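Local coordinates for hyaluronoglucosaminidase (PDB 1FCQ), which hydrolyses hyaluronan as a glycosidase of family 56, is secreted in honeybee venom, and is one of that venom's major allergens, at residues 11-15 with 37-41; 19-25 with 307-313; 27-32 with 316-321. One frame throughout, in Å; residues are numbered along the deposited sequence.

Interaction 1: residues 11-15 with 37-41; sequences FNVYW and GILQN
Leu39 N donates to Val13 O over 2.7 Å, and the same residue accepts through its carbonyl, with Trp15 N lying 2.9 Å from Leu39 O. Both bonds are moderately straight at the hydrogen, at 153° and 154°. Val13 and Trp15 thus hold both polar backbone groups of Leu39, which makes a single bridge facing Tyr14. A water on each flank extends the pairing: one accepts from Val13 N and donates to Gly37 O, the other joins Trp15 O to Asn41 N. The Leu39 side chain lies along that of Tyr14, both pointing the same way. Its CD1 sits above one face of the Tyr14 phenol, 4.0 Å from the ring centroid and 29° off the normal, a CH-pi contact. That methyl also touches Asn12 CB at 3.7 Å. Ile38 packs differently, with CG2 anti to its backbone N, where it lies 3.4 Å from Val13 O and 3.9 Å from Trp15 CB. Its other branch meets Val13 more loosely, CG1 to CG1 at 4.2 Å. The indole N-H of Trp15 turns to Thr19, outside the contact. Residues 37-41 pair by one bridge with the side of strand 12-16 turned away from strand 297-301, in the seven-stranded (beta/alpha) TIM barrel of this enzyme.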
loop_
_atom_site.group_PDB
_atom_site.type_symbol
_atom_site.label_atom_id
_atom_site.label_comp_id
_atom_site.label_asym_id
_atom_site.label_seq_id
_atom_site.Cartn_x
_atom_site.Cartn_y
_atom_site.Cartn_z
ATOM N N PHE A 11 -17.524 -4.064 -9.951
ATOM C CA PHE A 11 -16.485 -4.717 -9.142
ATOM C C PHE A 11 -15.306 -4.980 -10.069
ATOM O O PHE A 11 -15.427 -5.722 -11.043
ATOM C CB PHE A 11 -17.055 -5.978 -8.504
ATOM C CG PHE A 11 -16.184 -6.587 -7.440
ATOM C CD1 PHE A 11 -16.211 -6.088 -6.148
ATOM C CD2 PHE A 11 -15.347 -7.645 -7.740
ATOM C CE1 PHE A 11 -15.406 -6.634 -5.162
ATOM C CE2 PHE A 11 -14.544 -8.201 -6.751
ATOM C CZ PHE A 11 -14.578 -7.695 -5.468
ATOM N N ASN A 12 -14.175 -4.334 -9.819
ATOM C CA ASN A 12 -13.007 -4.440 -10.679
ATOM C C ASN A 12 -11.816 -5.104 -9.998
ATOM O O ASN A 12 -11.351 -4.648 -8.954
ATOM C CB ASN A 12 -12.590 -3.035 -11.142
ATOM C CG ASN A 12 -13.659 -2.346 -11.972
ATOM O OD1 ASN A 12 -14.003 -1.187 -11.731
ATOM N ND2 ASN A 12 -14.179 -3.079 -12.945
ATOM N N VAL A 13 -11.339 -6.197 -10.592
ATOM C CA VAL A 13 -10.160 -6.888 -10.051
ATOM C C VAL A 13 -8.977 -6.542 -10.952
ATOM O O VAL A 13 -9.042 -6.683 -12.165
ATOM C CB VAL A 13 -10.327 -8.407 -9.943
ATOM C CG1 VAL A 13 -9.108 -9.057 -9.305
ATOM C CG2 VAL A 13 -11.574 -8.723 -9.120
ATOM N N TYR A 14 -7.906 -6.035 -10.339
ATOM C CA TYR A 14 -6.738 -5.611 -11.113
ATOM C C TYR A 14 -5.515 -6.500 -11.004
ATOM O O TYR A 14 -5.160 -6.959 -9.920
ATOM C CB TYR A 14 -6.301 -4.211 -10.622
ATOM C CG TYR A 14 -7.306 -3.134 -10.947
ATOM C CD1 TYR A 14 -8.336 -2.822 -10.075
ATOM C CD2 TYR A 14 -7.203 -2.445 -12.159
ATOM C CE1 TYR A 14 -9.247 -1.825 -10.416
ATOM C CE2 TYR A 14 -8.106 -1.455 -12.489
ATOM C CZ TYR A 14 -9.113 -1.154 -11.601
ATOM O OH TYR A 14 -10.033 -0.172 -11.925
ATOM N N TRP A 15 -4.856 -6.701 -12.161
ATOM C CA TRP A 15 -3.631 -7.508 -12.141
ATOM C C TRP A 15 -2.434 -6.611 -11.832
ATOM O O TRP A 15 -2.102 -5.755 -12.651
ATOM C CB TRP A 15 -3.431 -8.144 -13.515
ATOM C CG TRP A 15 -2.390 -9.225 -13.605
ATOM C CD1 TRP A 15 -1.230 -9.193 -14.320
ATOM C CD2 TRP A 15 -2.433 -10.520 -12.984
ATOM N NE1 TRP A 15 -0.540 -10.373 -14.185
ATOM C CE2 TRP A 15 -1.272 -11.207 -13.369
ATOM C CE3 TRP A 15 -3.352 -11.158 -12.155
ATOM C CZ2 TRP A 15 -0.998 -12.509 -12.947
ATOM C CZ3 TRP A 15 -3.090 -12.453 -11.732
ATOM C CH2 TRP A 15 -1.921 -13.100 -12.134
ATOM N N GLY A 37 -11.309 -12.780 -16.201
ATOM C CA GLY A 37 -12.026 -11.517 -16.116
ATOM C C GLY A 37 -11.323 -10.454 -15.291
ATOM O O GLY A 37 -11.966 -9.510 -14.824
ATOM N N ILE A 38 -10.015 -10.620 -15.130
ATOM C CA ILE A 38 -9.240 -9.639 -14.354
ATOM C C ILE A 38 -8.784 -8.536 -15.296
ATOM O O ILE A 38 -8.439 -8.788 -16.458
ATOM C CB ILE A 38 -8.027 -10.342 -13.722
ATOM C CG1 ILE A 38 -8.512 -11.395 -12.718
ATOM C CG2 ILE A 38 -7.096 -9.334 -13.056
ATOM C CD1 ILE A 38 -7.455 -12.452 -12.398
ATOM N N LEU A 39 -8.848 -7.290 -14.803
ATOM C CA LEU A 39 -8.387 -6.159 -15.608
ATOM C C LEU A 39 -6.869 -6.222 -15.712
ATOM O O LEU A 39 -6.148 -6.373 -14.707
ATOM C CB LEU A 39 -8.821 -4.830 -14.982
ATOM C CG LEU A 39 -10.343 -4.656 -14.860
ATOM C CD1 LEU A 39 -10.643 -3.294 -14.238
ATOM C CD2 LEU A 39 -11.041 -4.794 -16.198
ATOM N N GLN A 40 -6.372 -6.136 -16.936
ATOM C CA GLN A 40 -4.974 -6.320 -17.257
ATOM C C GLN A 40 -4.477 -5.224 -18.197
ATOM O O GLN A 40 -5.107 -4.899 -19.211
ATOM C CB GLN A 40 -4.805 -7.690 -17.936
ATOM C CG GLN A 40 -3.392 -8.139 -18.239
ATOM C CD GLN A 40 -3.360 -9.594 -18.687
ATOM O OE1 GLN A 40 -4.330 -10.112 -19.263
ATOM N NE2 GLN A 40 -2.245 -10.250 -18.398
ATOM N N ASN A 41 -3.343 -4.651 -17.791
ATOM C CA ASN A 41 -2.697 -3.639 -18.622
ATOM C C ASN A 41 -2.414 -4.187 -20.020
ATOM O O ASN A 41 -2.147 -5.378 -20.163
ATOM C CB ASN A 41 -1.375 -3.172 -18.035
ATOM C CG ASN A 41 -1.539 -2.280 -16.816
ATOM O OD1 ASN A 41 -2.455 -1.470 -16.746
ATOM N ND2 ASN A 41 -0.615 -2.426 -15.894
HETATM O O HOH W 1 -12.605 -7.495 -12.941
HETATM O O HOH W 2 -2.106 -5.501 -15.411
#

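Interaction 2: residues 19-25 with 307-313; sequences TFMCHKY and INTKAKC
Ile307 meets residues 19-25 first, its CD1 coming within 3.9 Å of Thr19 N, while its carbonyl oxygen is covered by Met21 CB at 3.5 Å. That oxygen is buried without a polar partner in the model. At Asn308 the methyl end of Met21 takes over: CE lies 3.4 Å from Asn308 CB, brought there by a bend about the CG-SD bond (chi3 64°), and the two side chains point the same way. The Asn308 amide oxygen is engaged within its own segment, where Lys312 NZ donates to OD1 in the carbonyl plane, on a lone pair. Thr309 is the N-cap of helix 310-328, its OG1 accepting from Lys312 N at 3.0 Å. This is the C-terminal helix of the modelled TIM-barrel chain, and its first turn is where the segment after the first strand is fastened. Lys310 runs past Tyr25 in the opposite direction; its CB stands 3.6 Å from the ring centroid and 13° off the normal, a CH-pi contact over the face. Lys24 CG lies against the opposite face, so the phenol is sandwiched between two aliphatic lysine stems. At Cys313 comes the disulfide to Cys22, SG to SG 2.0 Å and chi3 -83°, close to the relaxed right angle. Cys313 SG also approaches the Tyr25 ring at its edge, 4.0 Å from CD1, a sulfur-aromatic contact.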
loop_
_atom_site.group_PDB
_atom_site.type_symbol
_atom_site.label_atom_id
_atom_site.label_comp_id
_atom_site.label_asym_id
_atom_site.label_seq_id
_atom_site.Cartn_x
_atom_site.Cartn_y
_atom_site.Cartn_z
ATOM N N THR A 19 4.193 -10.108 -14.085
ATOM C CA THR A 19 4.349 -11.173 -15.068
ATOM C C THR A 19 5.051 -10.685 -16.311
ATOM O O THR A 19 5.512 -11.510 -17.108
ATOM C CB THR A 19 2.998 -11.837 -15.381
ATOM O OG1 THR A 19 1.984 -10.843 -15.557
ATOM C CG2 THR A 19 2.602 -12.743 -14.213
ATOM N N PHE A 20 5.317 -9.379 -16.494
ATOM C CA PHE A 20 6.121 -8.929 -17.621
ATOM C C PHE A 20 7.480 -9.623 -17.626
ATOM O O PHE A 20 8.048 -9.855 -18.697
ATOM C CB PHE A 20 6.296 -7.401 -17.594
ATOM C CG PHE A 20 7.237 -6.928 -16.522
ATOM C CD1 PHE A 20 8.585 -6.754 -16.792
ATOM C CD2 PHE A 20 6.779 -6.656 -15.243
ATOM C CE1 PHE A 20 9.456 -6.338 -15.804
ATOM C CE2 PHE A 20 7.646 -6.227 -14.256
ATOM C CZ PHE A 20 8.989 -6.062 -14.538
ATOM N N MET A 21 8.002 -10.006 -16.467
ATOM C CA MET A 21 9.275 -10.685 -16.305
ATOM C C MET A 21 9.254 -12.076 -16.934
ATOM O O MET A 21 10.332 -12.652 -17.141
ATOM C CB MET A 21 9.625 -10.838 -14.812
ATOM C CG MET A 21 9.444 -9.529 -14.042
ATOM S SD MET A 21 9.585 -9.768 -12.255
ATOM C CE MET A 21 11.307 -10.294 -12.222
ATOM N N CYS A 22 8.092 -12.623 -17.220
ATOM C CA CYS A 22 7.970 -13.949 -17.820
ATOM C C CYS A 22 7.816 -13.906 -19.329
ATOM O O CYS A 22 7.821 -14.947 -20.011
ATOM C CB CYS A 22 6.721 -14.633 -17.243
ATOM S SG CYS A 22 6.747 -14.762 -15.439
ATOM N N HIS A 23 7.609 -12.712 -19.901
ATOM C CA HIS A 23 7.396 -12.586 -21.325
ATOM C C HIS A 23 8.609 -13.054 -22.122
ATOM O O HIS A 23 8.381 -13.649 -23.179
ATOM C CB HIS A 23 6.973 -11.187 -21.773
ATOM C CG HIS A 23 5.755 -10.642 -21.089
ATOM N ND1 HIS A 23 5.392 -9.313 -21.243
ATOM C CD2 HIS A 23 4.866 -11.189 -20.230
ATOM C CE1 HIS A 23 4.290 -9.091 -20.538
ATOM N NE2 HIS A 23 3.961 -10.208 -19.907
ATOM N N LYS A 24 9.828 -12.883 -21.645
ATOM C CA LYS A 24 11.027 -13.343 -22.331
ATOM C C LYS A 24 11.019 -14.853 -22.529
ATOM O O LYS A 24 11.714 -15.361 -23.414
ATOM C CB LYS A 24 12.273 -12.923 -21.537
ATOM C CG LYS A 24 12.421 -13.612 -20.192
ATOM C CD LYS A 24 13.719 -13.257 -19.485
ATOM C CE LYS A 24 13.644 -11.882 -18.842
ATOM N NZ LYS A 24 12.793 -11.849 -17.615
ATOM N N TYR A 25 10.256 -15.591 -21.735
ATOM C CA TYR A 25 10.139 -17.028 -21.819
ATOM C C TYR A 25 8.922 -17.492 -22.596
ATOM O O TYR A 25 8.612 -18.683 -22.613
ATOM C CB TYR A 25 10.117 -17.653 -20.424
ATOM C CG TYR A 25 11.167 -17.140 -19.473
ATOM C CD1 TYR A 25 10.782 -16.489 -18.304
ATOM C CD2 TYR A 25 12.523 -17.283 -19.720
ATOM C CE1 TYR A 25 11.726 -15.994 -17.423
ATOM C CE2 TYR A 25 13.475 -16.800 -18.842
ATOM C CZ TYR A 25 13.066 -16.159 -17.692
ATOM O OH TYR A 25 13.997 -15.674 -16.802
ATOM N N ILE A 307 8.917 -14.579 -9.484
ATOM C CA ILE A 307 8.685 -14.945 -10.872
ATOM C C ILE A 307 9.752 -14.351 -11.793
ATOM O O ILE A 307 9.466 -13.707 -12.799
ATOM C CB ILE A 307 7.313 -14.466 -11.381
ATOM C CG1 ILE A 307 7.014 -13.058 -10.846
ATOM C CG2 ILE A 307 6.199 -15.431 -11.017
ATOM C CD1 ILE A 307 5.746 -12.496 -11.471
ATOM N N ASN A 308 11.010 -14.544 -11.388
ATOM C CA ASN A 308 12.111 -13.965 -12.152
ATOM C C ASN A 308 12.955 -15.017 -12.854
ATOM O O ASN A 308 14.106 -14.768 -13.212
ATOM C CB ASN A 308 12.964 -13.090 -11.237
ATOM C CG ASN A 308 13.473 -13.792 -10.010
ATOM O OD1 ASN A 308 13.216 -14.970 -9.759
ATOM N ND2 ASN A 308 14.226 -13.064 -9.186
ATOM N N THR A 309 12.413 -16.220 -12.965
ATOM C CA THR A 309 13.042 -17.313 -13.680
ATOM C C THR A 309 11.916 -18.010 -14.454
ATOM O O THR A 309 10.762 -17.937 -14.029
ATOM C CB THR A 309 13.763 -18.404 -12.876
ATOM O OG1 THR A 309 12.820 -19.198 -12.145
ATOM C CG2 THR A 309 14.803 -17.848 -11.927
ATOM N N LYS A 310 12.299 -18.727 -15.511
ATOM C CA LYS A 310 11.272 -19.433 -16.281
ATOM C C LYS A 310 10.514 -20.409 -15.403
ATOM O O LYS A 310 9.288 -20.510 -15.455
ATOM C CB LYS A 310 11.875 -20.119 -17.504
ATOM C CG LYS A 310 10.819 -20.746 -18.404
ATOM C CD LYS A 310 11.376 -21.083 -19.780
ATOM C CE LYS A 310 10.246 -21.624 -20.651
ATOM N NZ LYS A 310 10.664 -21.782 -22.067
ATOM N N ALA A 311 11.217 -21.200 -14.580
ATOM C CA ALA A 311 10.558 -22.163 -13.706
ATOM C C ALA A 311 9.635 -21.493 -12.698
ATOM O O ALA A 311 8.559 -22.034 -12.417
ATOM C CB ALA A 311 11.571 -23.037 -12.982
ATOM N N LYS A 312 10.021 -20.338 -12.150
ATOM C CA LYS A 312 9.115 -19.633 -11.243
ATOM C C LYS A 312 7.882 -19.142 -11.996
ATOM O O LYS A 312 6.781 -19.220 -11.452
ATOM C CB LYS A 312 9.801 -18.443 -10.563
ATOM C CG LYS A 312 10.858 -18.897 -9.562
ATOM C CD LYS A 312 11.646 -17.702 -9.051
ATOM C CE LYS A 312 12.720 -18.127 -8.063
ATOM N NZ LYS A 312 13.417 -16.939 -7.498
ATOM N N CYS A 313 8.071 -18.652 -13.217
ATOM C CA CYS A 313 6.962 -18.236 -14.063
ATOM C C CYS A 313 5.998 -19.386 -14.325
ATOM O O CYS A 313 4.783 -19.235 -14.223
ATOM C CB CYS A 313 7.476 -17.688 -15.397
ATOM S SG CYS A 313 8.294 -16.073 -15.159
#

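Interaction 3: residues 27-32 with 316-321; sequences LRFEEV and FREYLN
Arg317 reaches across to Glu31 and Phe29 with its chain extended and CG anti to the backbone N. Its guanidinium lies over one face of the Phe29 ring, CZ 4.8 Å from the centroid and 12° off the normal, a cation-pi contact with the two planes 31° apart. Beneath this layer the packing is close and apolar. Phe29 CE2 touches Phe316 CD2 at 3.7 Å, although the rings barely overlap. Leu320 CD2 lies at the edge of the Phe29 ring, 3.8 Å from Phe29 CD2, and also meets Val32 CG2.

Glu31 lies beside that core, its carboxylate forming a salt bridge with Arg317 at planes well out of parallel. Its OE1 is shared: Arg317 NE gives a weak, bent bond, whereas Asn321 ND2 donates at 2.9 Å and a straight 165°, on the anti side of the carboxylate but tilted out of its plane. Asn321 OD1 is held in turn by Tyr36 OH. Toward Arg28 and Glu30 the contact slackens. Glu30 OE1 makes only a weak, long salt bridge to Arg317 NH2, at 3.5 Å, and a water links Arg28 N, Glu30 OE1 and Arg317 NH1. Arg28 NE makes a weak salt bridge to Glu30 OE2, which completes a four-residue network. Two carboxylates and an aromatic face around one guanidinium would probably stabilise its charge, while the Asn321 amide and Arg317 would be expected to favour an ionised Glu31.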
loop_
_atom_site.group_PDB
_atom_site.type_symbol
_atom_site.label_atom_id
_atom_site.label_comp_id
_atom_site.label_asym_id
_atom_site.label_seq_id
_atom_site.Cartn_x
_atom_site.Cartn_y
_atom_site.Cartn_z
ATOM N N LEU A 27 5.792 -16.490 -21.971
ATOM C CA LEU A 27 4.610 -16.606 -21.115
ATOM C C LEU A 27 4.009 -15.213 -20.923
ATOM O O LEU A 27 4.538 -14.443 -20.124
ATOM C CB LEU A 27 4.969 -17.256 -19.786
ATOM C CG LEU A 27 5.747 -18.575 -19.888
ATOM C CD1 LEU A 27 6.444 -18.846 -18.566
ATOM C CD2 LEU A 27 4.856 -19.713 -20.339
ATOM N N ARG A 28 2.954 -14.954 -21.676
ATOM C CA ARG A 28 2.341 -13.631 -21.671
ATOM C C ARG A 28 1.157 -13.482 -20.745
ATOM O O ARG A 28 0.574 -12.398 -20.663
ATOM C CB ARG A 28 1.903 -13.272 -23.104
ATOM C CG ARG A 28 3.069 -13.072 -24.058
ATOM C CD ARG A 28 2.685 -12.271 -25.284
ATOM N NE ARG A 28 1.816 -12.957 -26.227
ATOM C CZ ARG A 28 1.222 -12.366 -27.262
ATOM N NH1 ARG A 28 1.386 -11.069 -27.488
ATOM N NH2 ARG A 28 0.453 -13.070 -28.082
ATOM N N PHE A 29 0.720 -14.541 -20.079
ATOM C CA PHE A 29 -0.384 -14.500 -19.139
ATOM C C PHE A 29 -1.653 -13.888 -19.688
ATOM O O PHE A 29 -2.412 -13.230 -18.964
ATOM C CB PHE A 29 0.097 -13.763 -17.859
ATOM C CG PHE A 29 1.001 -14.672 -17.053
ATOM C CD1 PHE A 29 2.337 -14.808 -17.381
ATOM C CD2 PHE A 29 0.486 -15.397 -15.984
ATOM C CE1 PHE A 29 3.167 -15.651 -16.660
ATOM C CE2 PHE A 29 1.319 -16.236 -15.261
ATOM C CZ PHE A 29 2.656 -16.353 -15.581
ATOM N N GLU A 30 -2.038 -14.228 -20.925
ATOM C CA GLU A 30 -3.277 -13.733 -21.502
ATOM C C GLU A 30 -4.515 -14.226 -20.769
ATOM O O GLU A 30 -5.542 -13.560 -20.759
ATOM C CB GLU A 30 -3.392 -14.100 -22.986
ATOM C CG GLU A 30 -2.164 -13.730 -23.793
ATOM C CD GLU A 30 -1.185 -14.862 -24.013
ATOM O OE1 GLU A 30 -1.058 -15.760 -23.150
ATOM O OE2 GLU A 30 -0.543 -14.828 -25.093
ATOM N N GLU A 31 -4.462 -15.374 -20.097
ATOM C CA GLU A 31 -5.592 -15.914 -19.379
ATOM C C GLU A 31 -6.044 -15.026 -18.229
ATOM O O GLU A 31 -7.214 -15.119 -17.874
ATOM C CB GLU A 31 -5.358 -17.337 -18.870
ATOM C CG GLU A 31 -4.239 -17.457 -17.863
ATOM C CD GLU A 31 -2.891 -17.726 -18.486
ATOM O OE1 GLU A 31 -2.133 -18.516 -17.873
ATOM O OE2 GLU A 31 -2.546 -17.203 -19.565
ATOM N N VAL A 32 -5.166 -14.159 -17.709
ATOM C CA VAL A 32 -5.625 -13.251 -16.648
ATOM C C VAL A 32 -6.909 -12.534 -17.019
ATOM O O VAL A 32 -7.861 -12.530 -16.254
ATOM C CB VAL A 32 -4.500 -12.220 -16.388
ATOM C CG1 VAL A 32 -4.942 -11.081 -15.495
ATOM C CG2 VAL A 32 -3.329 -12.947 -15.734
ATOM N N PHE A 316 4.105 -20.281 -11.103
ATOM C CA PHE A 316 3.071 -19.288 -10.799
ATOM C C PHE A 316 1.889 -19.424 -11.745
ATOM O O PHE A 316 0.728 -19.368 -11.321
ATOM C CB PHE A 316 3.643 -17.851 -10.809
ATOM C CG PHE A 316 2.486 -16.891 -10.590
ATOM C CD1 PHE A 316 1.811 -16.899 -9.382
ATOM C CD2 PHE A 316 2.072 -16.053 -11.604
ATOM C CE1 PHE A 316 0.741 -16.036 -9.175
ATOM C CE2 PHE A 316 1.001 -15.192 -11.405
ATOM C CZ PHE A 316 0.336 -15.191 -10.193
ATOM N N ARG A 317 2.163 -19.672 -13.027
ATOM C CA ARG A 317 1.114 -19.869 -14.016
ATOM C C ARG A 317 0.278 -21.095 -13.653
ATOM O O ARG A 317 -0.934 -21.089 -13.729
ATOM C CB ARG A 317 1.703 -19.997 -15.422
ATOM C CG ARG A 317 0.635 -19.903 -16.507
ATOM C CD ARG A 317 1.232 -19.737 -17.896
ATOM N NE ARG A 317 0.269 -19.295 -18.890
ATOM C CZ ARG A 317 0.397 -18.431 -19.883
ATOM N NH1 ARG A 317 1.497 -17.738 -20.145
ATOM N NH2 ARG A 317 -0.621 -18.180 -20.704
ATOM N N GLU A 318 0.925 -22.163 -13.167
ATOM C CA GLU A 318 0.188 -23.345 -12.725
ATOM C C GLU A 318 -0.737 -22.988 -11.568
ATOM O O GLU A 318 -1.915 -23.353 -11.539
ATOM C CB GLU A 318 1.207 -24.377 -12.279
ATOM C CG GLU A 318 0.777 -25.796 -12.041
ATOM C CD GLU A 318 2.010 -26.700 -11.881
ATOM O OE1 GLU A 318 2.310 -26.990 -10.710
ATOM O OE2 GLU A 318 2.631 -27.069 -12.896
ATOM N N TYR A 319 -0.224 -22.209 -10.603
ATOM C CA TYR A 319 -1.055 -21.805 -9.459
ATOM C C TYR A 319 -2.226 -20.958 -9.916
ATOM O O TYR A 319 -3.375 -21.072 -9.455
ATOM C CB TYR A 319 -0.217 -21.043 -8.428
ATOM C CG TYR A 319 -1.023 -20.530 -7.255
ATOM C CD1 TYR A 319 -1.563 -21.371 -6.297
ATOM C CD2 TYR A 319 -1.221 -19.156 -7.096
ATOM C CE1 TYR A 319 -2.290 -20.884 -5.224
ATOM C CE2 TYR A 319 -1.938 -18.667 -6.033
ATOM C CZ TYR A 319 -2.484 -19.518 -5.105
ATOM O OH TYR A 319 -3.182 -19.020 -4.034
ATOM N N LEU A 320 -1.971 -20.017 -10.832
ATOM C CA LEU A 320 -3.016 -19.186 -11.404
ATOM C C LEU A 320 -4.127 -20.015 -12.060
ATOM O O LEU A 320 -5.302 -19.746 -11.867
ATOM C CB LEU A 320 -2.443 -18.206 -12.438
ATOM C CG LEU A 320 -3.433 -17.389 -13.263
ATOM C CD1 LEU A 320 -4.264 -16.481 -12.344
ATOM C CD2 LEU A 320 -2.752 -16.542 -14.329
ATOM N N ASN A 321 -3.748 -21.027 -12.828
ATOM C CA ASN A 321 -4.739 -21.838 -13.542
ATOM C C ASN A 321 -5.372 -22.887 -12.643
ATOM O O ASN A 321 -6.560 -23.178 -12.827
ATOM C CB ASN A 321 -4.077 -22.362 -14.817
ATOM C CG ASN A 321 -3.956 -21.216 -15.824
ATOM O OD1 ASN A 321 -4.956 -20.590 -16.176
ATOM N ND2 ASN A 321 -2.757 -20.912 -16.290
HETATM O O HOH W 3 1.460 -16.995 -23.141
#

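In the fold
Interactions 2 and 3 fasten the chain from the end of strand 12-16 into helix 31-34 to successive turns of helix 310-328; interaction 1 brings it back to that strand. Interaction 1 lies nearer the middle, its centre about 17 Å from the chain's centre against about 24 Å for the other two, and none of its touching residues is exposed, whereas interactions 2 and 3 each have an exposed one at the rim. Backbone bonds and waters dominate interaction 1, a covalent link with aliphatic-aromatic packing interaction 2, and charges over an apolar core interaction 3. Gln40 NE2 probably bonds to Phe29 O between interactions 1 and 3, and Leu27 N to Cys22 O between 2 and 3.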